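Local coordinates for SusD homolog (Bacteroides ovatus, PDB 4F53), which probably binds glycans, apparently mucin O-glycans, at the cell surface as a SusD/RagB-family outer-membrane lipoprotein with a TPR-like helical fold, at residues R306-L310 with L457-A462; W446-R450 with A472-M478. All coordinates share one frame; numbering follows the deposited sequence.

Interaction 1 of 2, residues R306-L310 with L457-A462; sequences RRGIL and LMPMAA. With GOL (glycerol), chain F.
Arg306 and Arg307, neighbours in one loop, each send a guanidinium group to a backbone carbonyl of the loop 457-462. Arg306 NH2 donates to Pro459 O at 2.9 Å in a nearly straight bond (165°), with the oxygen lying at the edge of the guanidinium and close to its plane. The same flat group is flanked on both faces: the selenium (SE) of Met458, a selenomethionine in the crystal, sits about 4.0 Å above one face, offset toward the rim, and Ala461 CA lies over the opposite face. Arg307 reaches Met458 O through NH2 only weakly, and CE of Met460 approaches its NH1 at 3.5 Å. The stronger hold on this side chain is a salt bridge from NE to Asp266 at the start of helix 265-273, whose carboxylate also accepts from the backbone N of Met458. A bend at chi3 (-64°) turns the Arg307 guanidinium toward these partners, and NH1 also donates to O3 of a glycerol, probably from the crystallisation liquor.

Beside the arginines the backbones pair directly. Ala461 N donates to Arg307 O at 3.2 Å, and Ala462 N to Gly308 O at 2.8 Å. Gly308 has positive phi, and any CB there would run into Met460 CB and Ala461 N, consistent with the close approach of the two loops here. A water accepts from Arg306 NE and donates to both Arg307 O and Pro459 O, so that Pro459 O receives two bonds and Arg307 O likewise. Farther out, Tyr406 takes Arg306 NH1 through its carbonyl and packs on Ala461. Two irregular loops, 147 residues apart in sequence, are thus joined mainly through main-chain oxygens, so the polar part of the contact probably depends more on backbone path than on side-chain chemistry in 457-462.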
loop_
_atom_site.group_PDB
_atom_site.type_symbol
_atom_site.label_atom_id
_atom_site.label_comp_id
_atom_site.label_asym_id
_atom_site.label_seq_id
_atom_site.Cartn_x
_atom_site.Cartn_y
_atom_site.Cartn_z
ATOM N N ARG A 306 17.485 -8.675 3.387
ATOM C CA ARG A 306 16.485 -9.721 3.329
ATOM C C ARG A 306 15.339 -9.405 4.312
ATOM O O ARG A 306 15.597 -9.010 5.462
ATOM C CB ARG A 306 17.135 -11.082 3.664
ATOM C CG ARG A 306 16.216 -12.298 3.516
ATOM C CD ARG A 306 15.955 -12.660 2.056
ATOM N NE ARG A 306 14.983 -13.746 1.954
ATOM C CZ ARG A 306 15.302 -15.033 1.919
ATOM N NH1 ARG A 306 16.577 -15.410 1.945
ATOM N NH2 ARG A 306 14.356 -15.952 1.872
ATOM N N ARG A 307 14.085 -9.529 3.840
ATOM C CA ARG A 307 12.909 -9.327 4.697
ATOM C C ARG A 307 12.682 -10.585 5.524
ATOM O O ARG A 307 12.973 -11.687 5.043
ATOM C CB ARG A 307 11.654 -9.008 3.873
ATOM C CG ARG A 307 11.693 -7.708 3.080
ATOM C CD ARG A 307 10.448 -7.569 2.204
ATOM N NE ARG A 307 10.431 -8.635 1.195
ATOM C CZ ARG A 307 9.573 -9.642 1.173
ATOM N NH1 ARG A 307 8.546 -9.667 2.016
ATOM N NH2 ARG A 307 9.705 -10.609 0.279
ATOM N N GLY A 308 12.148 -10.423 6.732
ATOM C CA GLY A 308 11.835 -11.553 7.590
ATOM C C GLY A 308 12.995 -12.167 8.344
ATOM O O GLY A 308 12.914 -13.334 8.732
ATOM N N ILE A 309 14.073 -11.407 8.574
ATOM C CA ILE A 309 15.190 -11.888 9.408
ATOM C C ILE A 309 14.675 -11.871 10.860
ATOM O O ILE A 309 14.071 -10.883 11.276
ATOM C CB ILE A 309 16.491 -11.056 9.222
ATOM C CG1 ILE A 309 17.038 -11.166 7.773
ATOM C CG2 ILE A 309 17.547 -11.452 10.274
ATOM C CD1 ILE A 309 18.119 -10.100 7.408
ATOM N N LEU A 310 14.824 -12.976 11.588
ATOM C CA LEU A 310 14.322 -13.060 12.955
ATOM C C LEU A 310 15.057 -12.079 13.830
ATOM O O LEU A 310 16.275 -11.915 13.693
ATOM C CB LEU A 310 14.467 -14.495 13.525
ATOM C CG LEU A 310 13.603 -14.865 14.754
ATOM C CD1 LEU A 310 12.143 -15.192 14.351
ATOM C CD2 LEU A 310 14.180 -16.085 15.480
ATOM N N LEU A 457 7.883 -12.560 -4.897
ATOM C CA LEU A 457 8.732 -12.123 -3.795
ATOM C C LEU A 457 9.434 -13.314 -3.157
ATOM O O LEU A 457 8.990 -14.462 -3.301
ATOM C CB LEU A 457 7.892 -11.394 -2.708
ATOM C CG LEU A 457 7.167 -10.091 -3.086
ATOM C CD1 LEU A 457 6.234 -9.674 -1.964
ATOM C CD2 LEU A 457 8.172 -8.988 -3.431
HETATM N N MSE A 458 10.541 -13.050 -2.458
HETATM C CA MSE A 458 11.219 -14.101 -1.715
HETATM C C MSE A 458 10.401 -14.416 -0.464
HETATM O O MSE A 458 9.767 -13.508 0.084
HETATM C CB MSE A 458 12.640 -13.668 -1.337
HETATM C CG MSE A 458 13.631 -13.956 -2.434
HETATM SE SE MSE A 458 15.431 -13.330 -2.052
HETATM C CE MSE A 458 15.170 -11.424 -2.296
ATOM N N PRO A 459 10.361 -15.664 0.031
ATOM C CA PRO A 459 9.666 -15.880 1.301
ATOM C C PRO A 459 10.460 -15.231 2.448
ATOM O O PRO A 459 11.668 -14.953 2.301
ATOM C CB PRO A 459 9.630 -17.400 1.411
ATOM C CG PRO A 459 10.861 -17.850 0.699
ATOM C CD PRO A 459 11.030 -16.900 -0.444
HETATM N N MSE A 460 9.799 -14.988 3.582
HETATM C CA MSE A 460 10.453 -14.456 4.784
HETATM C C MSE A 460 11.581 -15.376 5.217
HETATM O O MSE A 460 11.404 -16.582 5.172
HETATM C CB MSE A 460 9.434 -14.258 5.925
HETATM C CG MSE A 460 8.352 -13.258 5.569
HETATM SE SE MSE A 460 9.006 -11.493 5.102
HETATM C CE MSE A 460 7.235 -10.572 5.094
ATOM N N ALA A 461 12.761 -14.814 5.586
ATOM C CA ALA A 461 13.934 -15.596 6.001
ATOM C C ALA A 461 13.603 -16.548 7.180
ATOM O O ALA A 461 14.051 -17.692 7.202
ATOM C CB ALA A 461 15.069 -14.670 6.388
ATOM N N ALA A 462 12.791 -16.060 8.128
ATOM C CA ALA A 462 12.315 -16.773 9.296
ATOM C C ALA A 462 10.792 -16.647 9.401
ATOM O O ALA A 462 10.254 -15.551 9.531
ATOM C CB ALA A 462 12.979 -16.236 10.553
HETATM C C1 GOL F . 6.303 -15.337 -0.281
HETATM O O1 GOL F . 7.197 -15.565 -1.380
HETATM C C2 GOL F . 6.041 -13.873 -0.004
HETATM O O2 GOL F . 4.634 -13.652 0.114
HETATM C C3 GOL F . 6.722 -13.402 1.262
HETATM O O3 GOL F . 6.661 -11.980 1.355
HETATM O O HOH W 1 12.539 -12.148 2.410
#

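Interaction 2 of 2, residues W446-R450 with A472-M478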
loop_
_atom_site.group_PDB
_atom_site.type_symbol
_atom_site.label_atom_id
_atom_site.label_comp_id
_atom_site.label_asym_id
_atom_site.label_seq_id
_atom_site.Cartn_x
_atom_site.Cartn_y
_atom_site.Cartn_z
ATOM N N TRP A 446 0.833 -4.473 -1.049
ATOM C CA TRP A 446 0.532 -5.718 -0.328
ATOM C C TRP A 446 -0.855 -6.239 -0.816
ATOM O O TRP A 446 -1.015 -7.420 -1.150
ATOM C CB TRP A 446 0.558 -5.522 1.221
ATOM C CG TRP A 446 0.112 -6.746 1.997
ATOM C CD1 TRP A 446 0.378 -8.053 1.689
ATOM C CD2 TRP A 446 -0.670 -6.772 3.212
ATOM N NE1 TRP A 446 -0.181 -8.889 2.635
ATOM C CE2 TRP A 446 -0.855 -8.134 3.562
ATOM C CE3 TRP A 446 -1.258 -5.773 4.030
ATOM C CZ2 TRP A 446 -1.571 -8.529 4.713
ATOM C CZ3 TRP A 446 -1.975 -6.165 5.161
ATOM C CH2 TRP A 446 -2.131 -7.524 5.491
ATOM N N THR A 447 -1.834 -5.341 -0.922
ATOM C CA THR A 447 -3.170 -5.715 -1.396
ATOM C C THR A 447 -3.074 -6.280 -2.844
ATOM O O THR A 447 -3.704 -7.284 -3.161
ATOM C CB THR A 447 -4.104 -4.497 -1.294
ATOM O OG1 THR A 447 -4.208 -4.110 0.082
ATOM C CG2 THR A 447 -5.462 -4.765 -1.847
ATOM N N GLU A 448 -2.266 -5.654 -3.689
ATOM C CA GLU A 448 -2.142 -6.061 -5.093
ATOM C C GLU A 448 -1.359 -7.366 -5.245
ATOM O O GLU A 448 -1.656 -8.149 -6.143
ATOM C CB GLU A 448 -1.551 -4.903 -5.939
ATOM C CG GLU A 448 -2.614 -3.806 -6.106
ATOM C CD GLU A 448 -3.885 -4.255 -6.818
ATOM O OE1 GLU A 448 -3.860 -4.266 -8.066
ATOM O OE2 GLU A 448 -4.869 -4.663 -6.152
ATOM N N TYR A 449 -0.402 -7.616 -4.334
ATOM C CA TYR A 449 0.370 -8.854 -4.303
ATOM C C TYR A 449 -0.573 -10.034 -3.970
ATOM O O TYR A 449 -0.543 -11.091 -4.627
ATOM C CB TYR A 449 1.522 -8.748 -3.291
ATOM C CG TYR A 449 2.195 -10.075 -3.080
ATOM C CD1 TYR A 449 3.054 -10.599 -4.041
ATOM C CD2 TYR A 449 1.872 -10.877 -1.980
ATOM C CE1 TYR A 449 3.618 -11.861 -3.895
ATOM C CE2 TYR A 449 2.445 -12.140 -1.816
ATOM C CZ TYR A 449 3.323 -12.624 -2.775
ATOM O OH TYR A 449 3.890 -13.867 -2.658
ATOM N N ARG A 450 -1.419 -9.832 -2.954
ATOM C CA ARG A 450 -2.386 -10.838 -2.553
ATOM C C ARG A 450 -3.397 -11.103 -3.667
ATOM O O ARG A 450 -3.652 -12.249 -3.981
ATOM C CB ARG A 450 -3.106 -10.416 -1.280
ATOM C CG ARG A 450 -2.206 -10.411 -0.046
ATOM C CD ARG A 450 -3.018 -9.938 1.161
ATOM N NE ARG A 450 -3.147 -8.470 1.204
ATOM C CZ ARG A 450 -3.999 -7.817 1.993
ATOM N NH1 ARG A 450 -4.830 -8.485 2.786
ATOM N NH2 ARG A 450 -4.040 -6.497 1.983
ATOM N N ALA A 472 4.946 -19.480 0.570
ATOM C CA ALA A 472 4.651 -18.986 -0.777
ATOM C C ALA A 472 3.535 -17.912 -0.781
ATOM O O ALA A 472 3.589 -16.982 -1.578
ATOM C CB ALA A 472 4.245 -20.143 -1.674
ATOM N N GLU A 473 2.541 -18.051 0.107
ATOM C CA GLU A 473 1.397 -17.146 0.233
ATOM C C GLU A 473 1.689 -15.888 1.043
ATOM O O GLU A 473 1.151 -14.831 0.734
ATOM C CB GLU A 473 0.238 -17.878 0.929
ATOM C CG GLU A 473 -0.418 -18.952 0.097
ATOM C CD GLU A 473 -1.780 -18.518 -0.380
ATOM O OE1 GLU A 473 -2.705 -18.416 0.459
ATOM O OE2 GLU A 473 -1.907 -18.223 -1.588
ATOM N N GLY A 474 2.449 -16.033 2.127
ATOM C CA GLY A 474 2.716 -14.953 3.069
ATOM C C GLY A 474 1.461 -14.595 3.847
ATOM O O GLY A 474 0.496 -15.359 3.859
ATOM N N ALA A 475 1.465 -13.459 4.533
ATOM C CA ALA A 475 0.296 -13.002 5.297
ATOM C C ALA A 475 -0.807 -12.532 4.326
ATOM O O ALA A 475 -0.558 -11.746 3.420
ATOM C CB ALA A 475 0.703 -11.874 6.243
ATOM N N ARG A 476 -2.011 -13.045 4.504
ATOM C CA ARG A 476 -3.166 -12.761 3.656
ATOM C C ARG A 476 -4.066 -11.743 4.319
ATOM O O ARG A 476 -4.917 -11.129 3.672
ATOM C CB ARG A 476 -3.946 -14.060 3.349
ATOM C CG ARG A 476 -3.077 -15.202 2.815
ATOM C CD ARG A 476 -2.192 -14.754 1.655
ATOM N NE ARG A 476 -2.989 -14.441 0.476
ATOM C CZ ARG A 476 -2.485 -14.299 -0.739
ATOM N NH1 ARG A 476 -1.172 -14.362 -0.932
ATOM N NH2 ARG A 476 -3.285 -14.094 -1.773
ATOM N N ARG A 477 -3.871 -11.566 5.620
ATOM C CA ARG A 477 -4.629 -10.619 6.430
ATOM C C ARG A 477 -3.997 -10.552 7.822
ATOM O O ARG A 477 -3.002 -11.227 8.088
ATOM C CB ARG A 477 -6.129 -11.046 6.508
ATOM C CG ARG A 477 -6.351 -12.321 7.314
ATOM C CD ARG A 477 -7.808 -12.708 7.438
ATOM N NE ARG A 477 -8.578 -11.840 8.330
ATOM C CZ ARG A 477 -8.778 -12.049 9.626
ATOM N NH1 ARG A 477 -8.176 -13.061 10.243
ATOM N NH2 ARG A 477 -9.539 -11.218 10.328
HETATM N N MSE A 478 -4.586 -9.739 8.696
HETATM C CA MSE A 478 -4.218 -9.666 10.096
HETATM C C MSE A 478 -5.355 -10.257 10.893
HETATM O O MSE A 478 -6.517 -10.062 10.511
HETATM C CB MSE A 478 -3.924 -8.211 10.530
HETATM C CG MSE A 478 -2.636 -7.659 9.929
HETATM SE SE MSE A 478 -1.024 -8.465 10.653
HETATM C CE MSE A 478 -1.181 -7.939 12.538
HETATM O O HOH W 2 -0.510 -13.821 -3.868
#
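Trp446 and Arg450, one turn apart on helix 442-452, reach successive carbonyls of the loop 472-478. With CG of Trp446 anti to the backbone N (chi1 174°), the indole extends toward the loop, and NE1 donates to Ala475 O at 3.0 Å with the oxygen in the ring plane. The six-membered part of the ring continues past the loop backbone, CZ2 lying 3.9 Å from Arg477 N. Arg450 is extended as far as CD and then bends at chi3 (-80°), which lays its guanidinium against the indole face, Trp446 CE2 being about 3.3 Å from its plane and offset toward the rim. From there NH1 donates to Arg476 O at 2.8 Å, approaching from above the carbonyl plane; the same nitrogen is also bonded to Asp129 O of helix 110-131.

In this TPR-like, largely helical SusD-family fold, the contact fastens a helix to the irregular segment that follows it, deep in the protein, and Met478 continues the packing onto helix 44-58. Were Arg450 replaced by an alanine, Arg476 O and Asp129 O would probably lose this shared donor, and the indole the guanidinium packed against its face.

Arg476 runs the other way, past Arg450. Bends at chi2 and chi3 fold its chain back so that one guanidinium face lies against Arg450 CG, with the two guanidinium planes 80° apart. Glu473 OE2 faces its opposite side in a long, purely electrostatic pairing, while OE1 is hydrogen-bonded to His514; Arg476 NH1 donates in plane to Glu473 O at 2.9 Å. The carboxylates of Glu473 and Asp518, the latter salt-bridged to NH2, probably offset the charge of Arg476 and so ease its closeness to Arg450. A water bound between Arg476 NH1 and Tyr449 O, 2.8 Å from that oxygen, ties the guanidinium back to the helix.

How the interactions relate
Along the chain the segments alternate: 306-310 comes first, then helix segment 446-450, then 457-462 and finally 472-478. Interactions 1 and 2 therefore cross, their centres 14 Å apart on the same side of the chain's centre. Interaction 1 is farther out, about 19 Å from that centre against 11 Å for interaction 2. Both use the long loop between helices 442-452 and 482-487, which so connects the distant 306-310 loop with the interior helix 442-452. They touch where Leu457 CD1 packs on Tyr449 CD1 at 3.9 Å, and one glycerol, probably from the crystallisation liquor, is hydrogen-bonded to Arg307 of interaction 1 and Tyr449 of interaction 2, and may mark a pocket there.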